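Local coordinates for protein cytochrome P450 monooxygenase (Rhodococcus sp. ECU0066, PDB 6KBH) that probably acts as a self-sufficient monooxygenase, passing electrons through its own FMN and [2Fe-2S] domains to a cytochrome P450 heme, at residues 122-127 against 269-274; 134-139 against 264-269; 251-256 against 273-278. All coordinates share one frame; numbering follows the deposited sequence.

Contact 1 (122-127 against 269-274); sequences NRTLVN and DSYLHS. With HEM (protoporphyrin IX containing Fe), chain C.
The phenol ring of Tyr-271 is the flat group that the loop 122-127 borders. Near the plane of the ring, at its edge, Arg-123 presents its carbonyl O, 3.7 Å from Tyr-271 CE1. Thr-124 comes in obliquely, its CG2 methyl 3.4 Å from Tyr-271 CZ, while outside the two segments Arg-136 makes a cation-pi contact with the same ring. The Tyr-271 ring reaches the loop because its CG stands anti to the backbone N (chi1 -162°). Beyond the ring, Leu-125 meets the phenol at about a right angle, with CG 3.4 Å from Tyr-271 OH. A branched leucine suits this spot: while CG borders the hydroxyl, CD1 lies 3.5 Å from the heme methyl CMD. The next residue, Val-126, sets CG2 against the propionate carbon CAD at 3.6 Å.

Beside the ring, where the first residue of the loop meets Ser-274, the contact turns polar. Asn-122 N donates a hydrogen bond of 2.8 Å to Ser-274 OG, bent to 144°, and the Asn-122 side chain lies against the helical turn formed by Ser-270 and Ser-274. Thr-124 closes the loop on itself: OG1 donates to Asn-122 O at 2.7 Å, from a point above the carbonyl plane. An alanine at Thr-124 would probably leave that carbonyl without its donor and open a gap beside the tyrosine ring.

The Tyr-271 hydroxyl is hydrogen-bonded to Glu-128 OE2, which also takes the backbone N-H of Leu-125. One carboxylate thus ties helix and loop together, and these two partners would be expected to steady its negative charge.

Contact 2 (134-139 against 264-269); sequences MPRRRA and PDVVTD. With HEM (protoporphyrin IX containing Fe), chain C.
Pro-135 and Val-266 meet at the start of this contact, the carbonyl O of Pro-135 being 4.4 Å from Val-266 CG1. A proline is well placed in the first turn of helix 133-139, where its nitrogen need not donate a helical bond.

Arg-136 follows and carries most of the contact. Its chain runs extended from CG to NE (chi2 -164°), and CG packs on Val-266 CG1 at 4.3 Å. The guanidinium reaches the turn 266-268, with Thr-268 N at its edge, 4.3 Å from NH1. The Val-266 carbonyl O lies over one face of the group, but NH1 is modelled too close to it for any bond to be read there. Arg-136 NE also makes a long, weak ion pair with Glu-128; arginine suits the place because its length carries it to the backbone of 266-268.

Arg-137 leaves the helix toward the heme. With CG anti to the backbone N (chi1 177°) and an extended chain, its NH1 donates 2.6 Å to the propionate oxygen O2D at 143°; the carboxylate carbon CGD lies in the guanidinium plane, at its edge. NH1 also bonds to Gln-392 O.

The guanidinium of Arg-138 takes Met-134 CE over one face, toward the rim, and NH2 makes a weak hydrogen bond to Thr-711 O. Ala-139 points its CB toward the loop, and this small methyl comes to 4.5 Å from Val-266 CG1.

On the other segment Thr-268 is the N-cap of helix 269-281, its OG1 hydrogen-bonded to Tyr-271 N and to Ser-270 OG. A histidine and an arginine four residues apart, here His-133 and Arg-137, binding the heme from one helix, Arg-137 through a propionate, match the C-helix pattern of many bacterial cytochromes P450.

Contact 3 (251-256 against 273-278); sequences GWMPFG and HSMMMA
The closest packing lies where Met-275 lies over the indole of Trp-252. The methyl CE sits over one face of the six-membered ring, 3.5 Å from its centroid and only 9° off the normal, a CH-pi contact. Its sulfur is more distant, 4.8 Å from the same centroid and oblique, so this is a Met-aromatic contact made chiefly through the methyl. A bend at the last torsion (chi3 58°) brings CE there. The broad, flat tryptophan gives the methyl its seat, while its NE1 is satisfied by Leu-140 O. Gly-256, its CA 4.5 Å from Met-275 CE, leaves room for the same methyl, since a CB there would come within 3.1 Å of Met-275 CE.

Beside this pair, Met-253 and Met-275 run alongside one another, pointing opposite ways, with Met-253 SD 3.9 Å from Met-275 CB. The bond to Met-276 CB points away from the other helix, but a bend at chi2 brings the sulfur back to 3.7 Å from Met-253 CG.

Helices 252-262 and 269-281, joined by a short connection, form an antiparallel alpha-alpha hairpin, corresponding to the H helix and the first part of the long central helix of the P450 fold. The segment axes are 10.5 Å apart at an angle of 162°, a wide spacing that flexible methionines can span.

Gly-251, the N-cap, has backbone angles that only glycine tolerates readily. Toward the partly exposed margin the contact thins out: Ala-278 makes no contact with 251-256, and His-273 turns away to stack on Trp-233 of helix 219-242.

In the fold
Helix 269-281 joins the set: contact 1 uses its first turn, contact 3 the turns after it, and contact 2 the loop leading into it. Contacts 1 and 3 lie about 9 Å apart centre to centre and meet where Thr-124 CG2 is 3.9 Å from Met-275 CG. Contact 2 lies about 10 Å from contact 1 and 12 Å from contact 3, again between centres; Leu-125 CD2 reaches Arg-137 CA at 3.9 Å. All three flank the heme. Contacts 1 and 2 touch it directly, on the side of the propionate that Arg-137 binds, whereas the Trp-252 side chain of contact 3 stays about 5 Å from the heme at its nearest atoms.

Contact 1 (122-127 against 269-274)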
loop_
_atom_site.group_PDB
_atom_site.type_symbol
_atom_site.label_atom_id
_atom_site.label_comp_id
_atom_site.label_asym_id
_atom_site.label_seq_id
_atom_site.Cartn_x
_atom_site.Cartn_y
_atom_site.Cartn_z
ATOM N N ASN A 122 4.788 9.157 -30.186
ATOM C CA ASN A 122 5.514 10.043 -29.301
ATOM C C ASN A 122 5.928 9.297 -28.043
ATOM O O ASN A 122 5.287 8.327 -27.628
ATOM C CB ASN A 122 4.644 11.240 -28.926
ATOM C CG ASN A 122 3.740 11.667 -30.057
ATOM O OD1 ASN A 122 2.580 11.265 -30.122
ATOM N ND2 ASN A 122 4.267 12.487 -30.959
ATOM N N ARG A 123 7.019 9.755 -27.442
ATOM C CA ARG A 123 7.387 9.287 -26.115
ATOM C C ARG A 123 6.252 9.608 -25.146
ATOM O O ARG A 123 5.852 10.769 -25.019
ATOM C CB ARG A 123 8.699 9.947 -25.694
ATOM C CG ARG A 123 9.867 9.494 -26.573
ATOM C CD ARG A 123 11.214 10.084 -26.174
ATOM N NE ARG A 123 12.304 9.325 -26.787
ATOM C CZ ARG A 123 13.579 9.703 -26.804
ATOM N NH1 ARG A 123 13.950 10.847 -26.246
ATOM N NH2 ARG A 123 14.485 8.934 -27.389
ATOM N N THR A 124 5.694 8.578 -24.505
ATOM C CA THR A 124 4.480 8.714 -23.695
ATOM C C THR A 124 4.749 8.281 -22.254
ATOM O O THR A 124 4.650 7.099 -21.909
ATOM C CB THR A 124 3.324 7.925 -24.303
ATOM O OG1 THR A 124 3.366 8.049 -25.730
ATOM C CG2 THR A 124 1.996 8.466 -23.804
ATOM N N LEU A 125 5.138 9.262 -21.447
ATOM C CA LEU A 125 5.292 9.272 -19.996
ATOM C C LEU A 125 6.446 8.421 -19.495
ATOM O O LEU A 125 7.129 8.822 -18.552
ATOM C CB LEU A 125 4.027 8.765 -19.283
ATOM C CG LEU A 125 2.594 9.231 -19.521
ATOM C CD1 LEU A 125 1.659 8.123 -19.082
ATOM C CD2 LEU A 125 2.321 10.478 -18.719
ATOM N N VAL A 126 6.805 7.367 -20.217
ATOM C CA VAL A 126 7.854 6.488 -19.714
ATOM C C VAL A 126 9.201 6.953 -20.240
ATOM O O VAL A 126 10.212 6.845 -19.541
ATOM C CB VAL A 126 7.594 5.012 -20.081
ATOM C CG1 VAL A 126 8.376 4.099 -19.157
ATOM C CG2 VAL A 126 6.112 4.683 -20.007
ATOM N N ASN A 127 9.212 7.497 -21.451
ATOM C CA ASN A 127 10.387 8.049 -22.099
ATOM C C ASN A 127 10.502 9.554 -21.938
ATOM O O ASN A 127 11.592 10.100 -22.135
ATOM C CB ASN A 127 10.328 7.739 -23.589
ATOM C CG ASN A 127 9.768 6.385 -23.858
ATOM O OD1 ASN A 127 8.960 6.200 -24.767
ATOM N ND2 ASN A 127 10.222 5.409 -23.093
ATOM N N ASP A 269 -3.338 15.681 -30.292
ATOM C CA ASP A 269 -3.920 14.556 -31.021
ATOM C C ASP A 269 -2.908 13.431 -31.193
ATOM O O ASP A 269 -3.263 12.248 -31.113
ATOM C CB ASP A 269 -4.445 15.015 -32.380
ATOM C CG ASP A 269 -5.672 15.886 -32.260
ATOM O OD1 ASP A 269 -6.359 15.805 -31.220
ATOM O OD2 ASP A 269 -5.942 16.662 -33.201
ATOM N N SER A 270 -1.638 13.778 -31.414
ATOM C CA SER A 270 -0.599 12.755 -31.485
ATOM C C SER A 270 -0.442 12.029 -30.158
ATOM O O SER A 270 -0.172 10.822 -30.137
ATOM C CB SER A 270 0.731 13.382 -31.905
ATOM O OG SER A 270 1.232 14.237 -30.891
ATOM N N TYR A 271 -0.628 12.738 -29.044
ATOM C CA TYR A 271 -0.324 12.157 -27.741
ATOM C C TYR A 271 -1.324 11.071 -27.357
ATOM O O TYR A 271 -0.929 10.002 -26.877
ATOM C CB TYR A 271 -0.282 13.242 -26.670
ATOM C CG TYR A 271 0.436 12.766 -25.441
ATOM C CD1 TYR A 271 1.815 12.658 -25.434
ATOM C CD2 TYR A 271 -0.263 12.390 -24.302
ATOM C CE1 TYR A 271 2.482 12.207 -24.331
ATOM C CE2 TYR A 271 0.399 11.937 -23.181
ATOM C CZ TYR A 271 1.773 11.846 -23.202
ATOM O OH TYR A 271 2.448 11.400 -22.087
ATOM N N LEU A 272 -2.627 11.333 -27.530
ATOM C CA LEU A 272 -3.617 10.318 -27.175
ATOM C C LEU A 272 -3.597 9.161 -28.155
ATOM O O LEU A 272 -3.931 8.032 -27.780
ATOM C CB LEU A 272 -5.039 10.889 -27.097
ATOM C CG LEU A 272 -5.344 11.975 -26.069
ATOM C CD1 LEU A 272 -4.839 13.252 -26.612
ATOM C CD2 LEU A 272 -6.822 12.094 -25.772
ATOM N N HIS A 273 -3.234 9.415 -29.410
ATOM C CA HIS A 273 -2.968 8.302 -30.310
ATOM C C HIS A 273 -1.810 7.464 -29.786
ATOM O O HIS A 273 -1.840 6.230 -29.861
ATOM C CB HIS A 273 -2.677 8.815 -31.720
ATOM C CG HIS A 273 -2.795 7.760 -32.772
ATOM N ND1 HIS A 273 -2.548 8.004 -34.107
ATOM C CD2 HIS A 273 -3.132 6.451 -32.685
ATOM C CE1 HIS A 273 -2.731 6.890 -34.794
ATOM N NE2 HIS A 273 -3.085 5.935 -33.956
ATOM N N SER A 274 -0.787 8.121 -29.234
ATOM C CA SER A 274 0.273 7.394 -28.545
ATOM C C SER A 274 -0.241 6.761 -27.259
ATOM O O SER A 274 0.129 5.629 -26.927
ATOM C CB SER A 274 1.446 8.332 -28.251
ATOM O OG SER A 274 2.113 8.715 -29.443
HETATM C CHA HEM C . 6.038 3.253 -15.587
HETATM C CHB HEM C . 6.526 -1.364 -13.615
HETATM C CHC HEM C . 1.401 -2.344 -14.499
HETATM C CHD HEM C . 0.954 2.241 -16.444
HETATM C C1A HEM C . 6.378 1.963 -14.985
HETATM C C2A HEM C . 7.796 1.894 -14.612
HETATM C C3A HEM C . 7.932 0.617 -14.062
HETATM C C4A HEM C . 6.572 0.025 -14.159
HETATM C CMA HEM C . 9.180 0.003 -13.509
HETATM C CAA HEM C . 8.860 2.939 -14.750
HETATM C CBA HEM C . 9.241 3.616 -13.471
HETATM C CGA HEM C . 10.116 4.824 -13.512
HETATM O O1A HEM C . 10.685 4.895 -14.633
HETATM O O2A HEM C . 10.044 5.436 -12.411
HETATM C C1B HEM C . 5.214 -2.082 -13.662
HETATM C C2B HEM C . 4.971 -3.506 -13.144
HETATM C C3B HEM C . 3.365 -3.804 -13.421
HETATM C C4B HEM C . 2.830 -2.544 -14.074
HETATM C CMB HEM C . 5.975 -4.421 -12.530
HETATM C CAB HEM C . 2.598 -5.045 -13.120
HETATM C CBB HEM C . 2.671 -5.598 -11.739
HETATM C C1C HEM C . 1.105 -1.015 -15.105
HETATM C C2C HEM C . -0.285 -0.957 -15.474
HETATM C C3C HEM C . -0.435 0.299 -16.018
HETATM C C4C HEM C . 0.894 0.881 -15.915
HETATM C CMC HEM C . -1.327 -2.013 -15.302
HETATM C CAC HEM C . -1.699 0.899 -16.552
HETATM C CBC HEM C . -1.889 1.093 -18.014
HETATM C C1D HEM C . 2.330 2.732 -16.301
HETATM C C2D HEM C . 2.490 4.131 -16.818
HETATM C C3D HEM C . 4.086 4.456 -16.554
HETATM C C4D HEM C . 4.601 3.195 -15.921
HETATM C CMD HEM C . 1.437 4.992 -17.425
HETATM C CAD HEM C . 4.814 5.716 -16.863
HETATM C CBD HEM C . 4.601 6.835 -15.897
HETATM C CGD HEM C . 5.598 7.936 -15.908
HETATM O O1D HEM C . 6.627 7.520 -16.492
HETATM O O2D HEM C . 5.143 8.955 -15.328
HETATM N NA HEM C . 5.605 0.826 -14.722
HETATM N NB HEM C . 3.928 -1.477 -14.152
HETATM N NC HEM C . 1.855 0.109 -15.367
HETATM N ND HEM C . 3.562 2.064 -15.680
HETATM FE FE HEM C . 3.779 0.204 -15.041
#

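Contact 2 (134-139 against 264-269)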
loop_
_atom_site.group_PDB
_atom_site.type_symbol
_atom_site.label_atom_id
_atom_site.label_comp_id
_atom_site.label_asym_id
_atom_site.label_seq_id
_atom_site.Cartn_x
_atom_site.Cartn_y
_atom_site.Cartn_z
ATOM N N MET A 134 5.982 15.857 -16.435
ATOM C CA MET A 134 5.201 16.050 -15.212
ATOM C C MET A 134 3.811 16.618 -15.476
ATOM O O MET A 134 2.837 16.064 -14.937
ATOM C CB MET A 134 5.981 16.919 -14.219
ATOM C CG MET A 134 7.005 16.165 -13.384
ATOM S SD MET A 134 6.415 14.581 -12.746
ATOM C CE MET A 134 5.051 15.086 -11.705
ATOM N N PRO A 135 3.633 17.692 -16.259
ATOM C CA PRO A 135 2.260 18.157 -16.525
ATOM C C PRO A 135 1.370 17.090 -17.134
ATOM O O PRO A 135 0.187 17.001 -16.783
ATOM C CB PRO A 135 2.474 19.334 -17.486
ATOM C CG PRO A 135 3.833 19.829 -17.164
ATOM C CD PRO A 135 4.632 18.601 -16.849
ATOM N N ARG A 136 1.908 16.269 -18.036
ATOM C CA ARG A 136 1.105 15.210 -18.636
ATOM C C ARG A 136 0.790 14.118 -17.623
ATOM O O ARG A 136 -0.298 13.531 -17.653
ATOM C CB ARG A 136 1.832 14.626 -19.843
ATOM C CG ARG A 136 2.130 15.620 -20.954
ATOM C CD ARG A 136 2.469 14.849 -22.206
ATOM N NE ARG A 136 3.221 15.595 -23.210
ATOM C CZ ARG A 136 2.694 16.076 -24.332
ATOM N NH1 ARG A 136 1.406 15.895 -24.593
ATOM N NH2 ARG A 136 3.456 16.731 -25.198
ATOM N N ARG A 137 1.730 13.826 -16.721
ATOM C CA ARG A 137 1.480 12.836 -15.677
ATOM C C ARG A 137 0.433 13.339 -14.693
ATOM O O ARG A 137 -0.526 12.629 -14.372
ATOM C CB ARG A 137 2.783 12.496 -14.951
ATOM C CG ARG A 137 2.621 11.519 -13.791
ATOM C CD ARG A 137 3.919 11.377 -13.007
ATOM N NE ARG A 137 3.771 10.550 -11.811
ATOM C CZ ARG A 137 4.004 9.241 -11.769
ATOM N NH1 ARG A 137 4.396 8.596 -12.861
ATOM N NH2 ARG A 137 3.844 8.573 -10.635
ATOM N N ARG A 138 0.606 14.568 -14.200
ATOM C CA ARG A 138 -0.356 15.133 -13.261
ATOM C C ARG A 138 -1.731 15.278 -13.902
ATOM O O ARG A 138 -2.756 15.025 -13.257
ATOM C CB ARG A 138 0.149 16.480 -12.747
ATOM C CG ARG A 138 1.466 16.406 -11.979
ATOM C CD ARG A 138 1.828 17.750 -11.363
ATOM N NE ARG A 138 3.198 17.791 -10.852
ATOM C CZ ARG A 138 3.551 17.461 -9.611
ATOM N NH1 ARG A 138 2.636 17.058 -8.739
ATOM N NH2 ARG A 138 4.822 17.535 -9.239
ATOM N N ALA A 139 -1.775 15.674 -15.177
ATOM C CA ALA A 139 -3.056 15.816 -15.859
ATOM C C ALA A 139 -3.750 14.471 -16.023
ATOM O O ALA A 139 -4.970 14.368 -15.854
ATOM C CB ALA A 139 -2.859 16.481 -17.222
ATOM N N PRO A 264 -5.240 22.251 -24.469
ATOM C CA PRO A 264 -4.962 21.750 -25.829
ATOM C C PRO A 264 -3.485 21.605 -26.168
ATOM O O PRO A 264 -3.150 20.804 -27.049
ATOM C CB PRO A 264 -5.641 22.793 -26.729
ATOM C CG PRO A 264 -6.679 23.423 -25.859
ATOM C CD PRO A 264 -6.075 23.462 -24.487
ATOM N N ASP A 265 -2.595 22.352 -25.516
ATOM C CA ASP A 265 -1.171 22.239 -25.796
ATOM C C ASP A 265 -0.513 21.128 -24.989
ATOM O O ASP A 265 0.440 20.502 -25.457
ATOM C CB ASP A 265 -0.465 23.570 -25.509
ATOM C CG ASP A 265 -1.068 24.732 -26.285
ATOM O OD1 ASP A 265 -2.309 24.759 -26.454
ATOM O OD2 ASP A 265 -0.306 25.626 -26.715
ATOM N N VAL A 266 -1.027 20.852 -23.795
ATOM C CA VAL A 266 -0.481 19.806 -22.942
ATOM C C VAL A 266 -0.753 18.435 -23.550
ATOM O O VAL A 266 0.110 17.544 -23.507
ATOM C CB VAL A 266 -1.080 19.946 -21.540
ATOM C CG1 VAL A 266 -0.984 18.644 -20.745
ATOM C CG2 VAL A 266 -0.434 21.092 -20.791
ATOM N N VAL A 267 -1.919 18.272 -24.162
ATOM C CA VAL A 267 -2.430 16.987 -24.585
ATOM C C VAL A 267 -2.858 17.163 -26.035
ATOM O O VAL A 267 -3.782 17.930 -26.329
ATOM C CB VAL A 267 -3.567 16.530 -23.662
ATOM C CG1 VAL A 267 -4.512 15.604 -24.354
ATOM C CG2 VAL A 267 -2.979 15.841 -22.422
ATOM N N THR A 268 -2.146 16.508 -26.945
ATOM C CA THR A 268 -2.283 16.729 -28.378
ATOM C C THR A 268 -2.874 15.499 -29.051
ATOM O O THR A 268 -2.888 14.405 -28.487
ATOM C CB THR A 268 -0.926 17.056 -29.010
ATOM O OG1 THR A 268 -0.131 15.864 -29.057
ATOM C CG2 THR A 268 -0.195 18.111 -28.204
ATOM N N ASP A 269 -3.338 15.681 -30.292
ATOM C CA ASP A 269 -3.920 14.556 -31.021
ATOM C C ASP A 269 -2.908 13.431 -31.193
ATOM O O ASP A 269 -3.263 12.248 -31.113
ATOM C CB ASP A 269 -4.445 15.015 -32.380
ATOM C CG ASP A 269 -5.672 15.886 -32.260
ATOM O OD1 ASP A 269 -6.359 15.805 -31.220
ATOM O OD2 ASP A 269 -5.942 16.662 -33.201
HETATM C CHA HEM C . 6.038 3.253 -15.587
HETATM C CHB HEM C . 6.526 -1.364 -13.615
HETATM C CHC HEM C . 1.401 -2.344 -14.499
HETATM C CHD HEM C . 0.954 2.241 -16.444
HETATM C C1A HEM C . 6.378 1.963 -14.985
HETATM C C2A HEM C . 7.796 1.894 -14.612
HETATM C C3A HEM C . 7.932 0.617 -14.062
HETATM C C4A HEM C . 6.572 0.025 -14.159
HETATM C CMA HEM C . 9.180 0.003 -13.509
HETATM C CAA HEM C . 8.860 2.939 -14.750
HETATM C CBA HEM C . 9.241 3.616 -13.471
HETATM C CGA HEM C . 10.116 4.824 -13.512
HETATM O O1A HEM C . 10.685 4.895 -14.633
HETATM O O2A HEM C . 10.044 5.436 -12.411
HETATM C C1B HEM C . 5.214 -2.082 -13.662
HETATM C C2B HEM C . 4.971 -3.506 -13.144
HETATM C C3B HEM C . 3.365 -3.804 -13.421
HETATM C C4B HEM C . 2.830 -2.544 -14.074
HETATM C CMB HEM C . 5.975 -4.421 -12.530
HETATM C CAB HEM C . 2.598 -5.045 -13.120
HETATM C CBB HEM C . 2.671 -5.598 -11.739
HETATM C C1C HEM C . 1.105 -1.015 -15.105
HETATM C C2C HEM C . -0.285 -0.957 -15.474
HETATM C C3C HEM C . -0.435 0.299 -16.018
HETATM C C4C HEM C . 0.894 0.881 -15.915
HETATM C CMC HEM C . -1.327 -2.013 -15.302
HETATM C CAC HEM C . -1.699 0.899 -16.552
HETATM C CBC HEM C . -1.889 1.093 -18.014
HETATM C C1D HEM C . 2.330 2.732 -16.301
HETATM C C2D HEM C . 2.490 4.131 -16.818
HETATM C C3D HEM C . 4.086 4.456 -16.554
HETATM C C4D HEM C . 4.601 3.195 -15.921
HETATM C CMD HEM C . 1.437 4.992 -17.425
HETATM C CAD HEM C . 4.814 5.716 -16.863
HETATM C CBD HEM C . 4.601 6.835 -15.897
HETATM C CGD HEM C . 5.598 7.936 -15.908
HETATM O O1D HEM C . 6.627 7.520 -16.492
HETATM O O2D HEM C . 5.143 8.955 -15.328
HETATM N NA HEM C . 5.605 0.826 -14.722
HETATM N NB HEM C . 3.928 -1.477 -14.152
HETATM N NC HEM C . 1.855 0.109 -15.367
HETATM N ND HEM C . 3.562 2.064 -15.680
HETATM FE FE HEM C . 3.779 0.204 -15.041
#

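Contact 3 (251-256 against 273-278)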
loop_
_atom_site.group_PDB
_atom_site.type_symbol
_atom_site.label_atom_id
_atom_site.label_comp_id
_atom_site.label_asym_id
_atom_site.label_seq_id
_atom_site.Cartn_x
_atom_site.Cartn_y
_atom_site.Cartn_z
ATOM N N GLY A 251 -13.297 5.500 -18.716
ATOM C CA GLY A 251 -12.075 5.064 -19.361
ATOM C C GLY A 251 -10.979 6.107 -19.319
ATOM O O GLY A 251 -11.251 7.300 -19.151
ATOM N N TRP A 252 -9.727 5.666 -19.472
ATOM C CA TRP A 252 -8.607 6.602 -19.460
ATOM C C TRP A 252 -8.602 7.469 -20.714
ATOM O O TRP A 252 -8.373 8.681 -20.635
ATOM C CB TRP A 252 -7.289 5.835 -19.318
ATOM C CG TRP A 252 -6.097 6.687 -18.956
ATOM C CD1 TRP A 252 -6.009 7.583 -17.930
ATOM C CD2 TRP A 252 -4.822 6.703 -19.613
ATOM N NE1 TRP A 252 -4.763 8.164 -17.914
ATOM C CE2 TRP A 252 -4.016 7.639 -18.935
ATOM C CE3 TRP A 252 -4.287 6.020 -20.709
ATOM C CZ2 TRP A 252 -2.703 7.909 -19.319
ATOM C CZ3 TRP A 252 -2.984 6.291 -21.087
ATOM C CH2 TRP A 252 -2.209 7.226 -20.394
ATOM N N MET A 253 -8.860 6.867 -21.877
ATOM C CA MET A 253 -8.848 7.629 -23.124
ATOM C C MET A 253 -9.933 8.698 -23.181
ATOM O O MET A 253 -9.614 9.843 -23.548
ATOM C CB MET A 253 -8.941 6.669 -24.316
ATOM C CG MET A 253 -7.776 5.701 -24.413
ATOM S SD MET A 253 -6.200 6.562 -24.351
ATOM C CE MET A 253 -6.330 7.592 -25.810
ATOM N N PRO A 254 -11.205 8.419 -22.858
ATOM C CA PRO A 254 -12.183 9.521 -22.808
ATOM C C PRO A 254 -11.819 10.581 -21.786
ATOM O O PRO A 254 -12.000 11.776 -22.041
ATOM C CB PRO A 254 -13.499 8.811 -22.459
ATOM C CG PRO A 254 -13.093 7.510 -21.870
ATOM C CD PRO A 254 -11.850 7.122 -22.590
ATOM N N PHE A 255 -11.299 10.173 -20.627
ATOM C CA PHE A 255 -10.720 11.135 -19.693
ATOM C C PHE A 255 -9.616 11.947 -20.362
ATOM O O PHE A 255 -9.497 13.155 -20.123
ATOM C CB PHE A 255 -10.207 10.394 -18.456
ATOM C CG PHE A 255 -9.659 11.278 -17.355
ATOM C CD1 PHE A 255 -8.502 12.027 -17.522
ATOM C CD2 PHE A 255 -10.299 11.323 -16.125
ATOM C CE1 PHE A 255 -8.015 12.820 -16.498
ATOM C CE2 PHE A 255 -9.809 12.112 -15.095
ATOM C CZ PHE A 255 -8.669 12.858 -15.284
ATOM N N GLY A 256 -8.819 11.311 -21.221
ATOM C CA GLY A 256 -7.781 12.039 -21.928
ATOM C C GLY A 256 -8.326 13.046 -22.921
ATOM O O GLY A 256 -7.674 14.053 -23.210
ATOM N N HIS A 273 -3.234 9.415 -29.410
ATOM C CA HIS A 273 -2.968 8.302 -30.310
ATOM C C HIS A 273 -1.810 7.464 -29.786
ATOM O O HIS A 273 -1.840 6.230 -29.861
ATOM C CB HIS A 273 -2.677 8.815 -31.720
ATOM C CG HIS A 273 -2.795 7.760 -32.772
ATOM N ND1 HIS A 273 -2.548 8.004 -34.107
ATOM C CD2 HIS A 273 -3.132 6.451 -32.685
ATOM C CE1 HIS A 273 -2.731 6.890 -34.794
ATOM N NE2 HIS A 273 -3.085 5.935 -33.956
ATOM N N SER A 274 -0.787 8.121 -29.234
ATOM C CA SER A 274 0.273 7.394 -28.545
ATOM C C SER A 274 -0.241 6.761 -27.259
ATOM O O SER A 274 0.129 5.629 -26.927
ATOM C CB SER A 274 1.446 8.332 -28.251
ATOM O OG SER A 274 2.113 8.715 -29.443
ATOM N N MET A 275 -1.103 7.474 -26.525
ATOM C CA MET A 275 -1.661 6.953 -25.281
ATOM C C MET A 275 -2.434 5.657 -25.483
ATOM O O MET A 275 -2.630 4.910 -24.519
ATOM C CB MET A 275 -2.584 7.987 -24.637
ATOM C CG MET A 275 -1.873 9.110 -23.909
ATOM S SD MET A 275 -3.029 10.396 -23.405
ATOM C CE MET A 275 -4.164 9.454 -22.389
ATOM N N MET A 276 -2.884 5.377 -26.707
ATOM C CA MET A 276 -3.650 4.159 -26.947
ATOM C C MET A 276 -2.759 2.922 -26.864
ATOM O O MET A 276 -3.105 1.942 -26.194
ATOM C CB MET A 276 -4.351 4.239 -28.303
ATOM C CG MET A 276 -5.555 3.317 -28.430
ATOM S SD MET A 276 -7.017 3.910 -27.553
ATOM C CE MET A 276 -7.437 5.339 -28.536
ATOM N N MET A 277 -1.608 2.943 -27.542
ATOM C CA MET A 277 -0.688 1.813 -27.459
ATOM C C MET A 277 0.103 1.830 -26.164
ATOM O O MET A 277 0.258 0.792 -25.510
ATOM C CB MET A 277 0.278 1.808 -28.638
ATOM C CG MET A 277 1.133 0.550 -28.689
ATOM S SD MET A 277 1.916 0.261 -30.284
ATOM C CE MET A 277 3.643 0.508 -29.869
ATOM N N ALA A 278 0.633 2.999 -25.797
ATOM C CA ALA A 278 1.391 3.116 -24.558
ATOM C C ALA A 278 0.609 2.548 -23.384
ATOM O O ALA A 278 1.188 1.933 -22.479
ATOM C CB ALA A 278 1.755 4.579 -24.308
#